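Local coordinates for iron-sulfur cluster assembly scaffold protein NifU (Fervidobacterium islandicum, PDB 6A6G), which probably accepts sulfur from its partner cysteine desulfurase, SufS, as a SufU-type protein of the iron-sulfur cluster assembly pathway, at the interface of chains B and A. Residues are numbered along the deposited sequence; one frame, centred on the assembly and turned at random. Chains: chain A, Iron-sulfur cluster assembly scaffold protein NifU; chain B, Cysteine desulfurase.

The interface of chains B and A. Residues chain B 354, 356-357, 424; chain A 6, 62-64, 120.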
loop_
_atom_site.group_PDB
_atom_site.type_symbol
_atom_site.label_atom_id
_atom_site.label_comp_id
_atom_site.label_asym_id
_atom_site.label_seq_id
_atom_site.Cartn_x
_atom_site.Cartn_y
_atom_site.Cartn_z
ATOM N N HIS B 354 17.224 2.782 -31.322
ATOM C CA HIS B 354 16.742 3.241 -30.014
ATOM C C HIS B 354 15.972 2.149 -29.258
ATOM O O HIS B 354 15.219 1.364 -29.858
ATOM C CB HIS B 354 15.857 4.481 -30.182
ATOM C CG HIS B 354 15.586 5.222 -28.910
ATOM N ND1 HIS B 354 14.582 4.865 -28.038
ATOM C CD2 HIS B 354 16.138 6.351 -28.398
ATOM C CE1 HIS B 354 14.550 5.720 -27.023
ATOM N NE2 HIS B 354 15.470 6.642 -27.223
ATOM N N HIS B 356 13.298 2.037 -27.489
ATOM C CA HIS B 356 11.841 1.885 -27.738
ATOM C C HIS B 356 11.526 1.097 -28.979
ATOM O O HIS B 356 10.644 0.239 -28.972
ATOM C CB HIS B 356 11.137 3.200 -27.851
ATOM C CG HIS B 356 11.318 4.068 -26.662
ATOM N ND1 HIS B 356 10.864 5.365 -26.618
ATOM C CD2 HIS B 356 11.960 3.842 -25.489
ATOM C CE1 HIS B 356 11.185 5.890 -25.454
ATOM N NE2 HIS B 356 11.840 4.982 -24.746
ATOM N N ASP B 357 12.276 1.341 -30.041
ATOM C CA ASP B 357 12.008 0.646 -31.275
ATOM C C ASP B 357 12.363 -0.812 -31.143
ATOM O O ASP B 357 11.641 -1.676 -31.623
ATOM C CB ASP B 357 12.752 1.343 -32.419
ATOM C CG ASP B 357 12.357 2.827 -32.542
ATOM O OD1 ASP B 357 11.163 3.152 -32.506
ATOM O OD2 ASP B 357 13.252 3.684 -32.660
ATOM N N PHE B 424 16.467 -1.627 -39.481
ATOM C CA PHE B 424 16.949 -0.251 -39.467
ATOM C C PHE B 424 18.307 -0.063 -40.168
ATOM O O PHE B 424 18.848 1.027 -40.144
ATOM C CB PHE B 424 17.042 0.258 -38.028
ATOM C CG PHE B 424 15.715 0.313 -37.315
ATOM C CD1 PHE B 424 14.925 1.458 -37.366
ATOM C CD2 PHE B 424 15.255 -0.782 -36.580
ATOM C CE1 PHE B 424 13.701 1.501 -36.710
ATOM C CE2 PHE B 424 14.045 -0.739 -35.922
ATOM C CZ PHE B 424 13.257 0.395 -35.997
ATOM N N TYR A 6 5.629 0.773 -38.056
ATOM C CA TYR A 6 6.711 1.448 -38.772
ATOM C C TYR A 6 6.422 1.533 -40.309
ATOM O O TYR A 6 7.002 0.811 -41.120
ATOM C CB TYR A 6 8.068 0.763 -38.478
ATOM C CG TYR A 6 8.456 0.923 -37.051
ATOM C CD1 TYR A 6 8.911 2.152 -36.569
ATOM C CD2 TYR A 6 8.287 -0.107 -36.162
ATOM C CE1 TYR A 6 9.220 2.334 -35.239
ATOM C CE2 TYR A 6 8.584 0.058 -34.831
ATOM C CZ TYR A 6 9.058 1.265 -34.365
ATOM O OH TYR A 6 9.374 1.379 -33.040
ATOM N N CYS A 62 13.943 7.511 -30.286
ATOM C CA CYS A 62 12.908 6.878 -31.051
ATOM C C CYS A 62 12.708 7.178 -32.520
ATOM O O CYS A 62 12.610 8.334 -32.872
ATOM C CB CYS A 62 11.725 7.600 -30.509
ATOM S SG CYS A 62 10.439 6.570 -30.119
ATOM N N ALA A 63 12.432 6.159 -33.320
ATOM C CA ALA A 63 12.024 6.382 -34.705
ATOM C C ALA A 63 10.736 7.220 -34.799
ATOM O O ALA A 63 10.635 8.126 -35.596
ATOM C CB ALA A 63 11.852 5.059 -35.409
ATOM N N ILE A 64 9.786 6.924 -33.936
ATOM C CA ILE A 64 8.514 7.615 -33.909
ATOM C C ILE A 64 8.623 9.050 -33.409
ATOM O O ILE A 64 8.049 9.960 -34.017
ATOM C CB ILE A 64 7.507 6.810 -33.082
ATOM C CG1 ILE A 64 7.195 5.547 -33.866
ATOM C CG2 ILE A 64 6.225 7.624 -32.782
ATOM C CD1 ILE A 64 6.220 4.636 -33.177
ATOM N N ARG A 120 3.002 4.275 -27.313
ATOM C CA ARG A 120 3.853 5.020 -28.254
ATOM C C ARG A 120 3.379 6.408 -28.552
ATOM O O ARG A 120 4.118 7.177 -29.161
ATOM C CB ARG A 120 4.094 4.257 -29.563
ATOM C CG ARG A 120 4.681 2.849 -29.386
ATOM C CD ARG A 120 6.039 2.792 -28.678
ATOM N NE ARG A 120 7.063 3.583 -29.347
ATOM C CZ ARG A 120 7.800 3.199 -30.392
ATOM N NH1 ARG A 120 8.709 4.017 -30.887
ATOM N NH2 ARG A 120 7.649 2.010 -30.955
#
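The N-terminal end of helix 63-76 of the NifU-like domain is capped across the interface by B:Asp357, from the first turn of desulfurase helix 355-366. Its carboxylate oxygen OD2 takes the backbone N-H of A:Ala63 on the syn side at 2.7 Å, and the methyl CB of A:Ala63 packs against the same carboxylate. The other oxygen, OD1, is shared by side-chain donors of A:Tyr6 and A:Arg120. A:Tyr6 OH meets B:Asp357 OD1 on its anti side at 2.6 Å, somewhat out of the carboxylate plane, the ring turned 81° from it. A:Arg120 NH1 forms a salt bridge with OD1 of B:Asp357 on the syn side at 3.1 Å, tilted out of both planes. With CG beside its backbone N (chi1 -57°), B:Asp357 points its acid at this group of donors. The chain of A:Arg120 bends at chi2 and chi3, and its NH2 gives A:Tyr6 OH, the phenol oxygen, a nearly straight, in-plane bond of 2.8 Å, tying the two donors together. A:Ile64 CD1 lies over one guanidinium face and B:His356 CB over the other. With an alanine here instead of B:Asp357, the A:Arg120 charge, the A:Tyr6 hydroxyl and the helix-end N-H of A:Ala63 are likely to be left without their mate. Beside this grip, the backbone N of A:Cys62 sits over a face of the B:His354 ring, and A:Cys62 SG lies 3.7 Å from B:His356 ND1. A:Cys62 is one of the conserved cysteines that, with an aspartate, form the SufU zinc site; A:Arg120 also bonds weakly to its sulfur. The site docks SufU on SufS, probably placing B:His356 to take over a zinc position and release a SufU cysteine to receive sulfur.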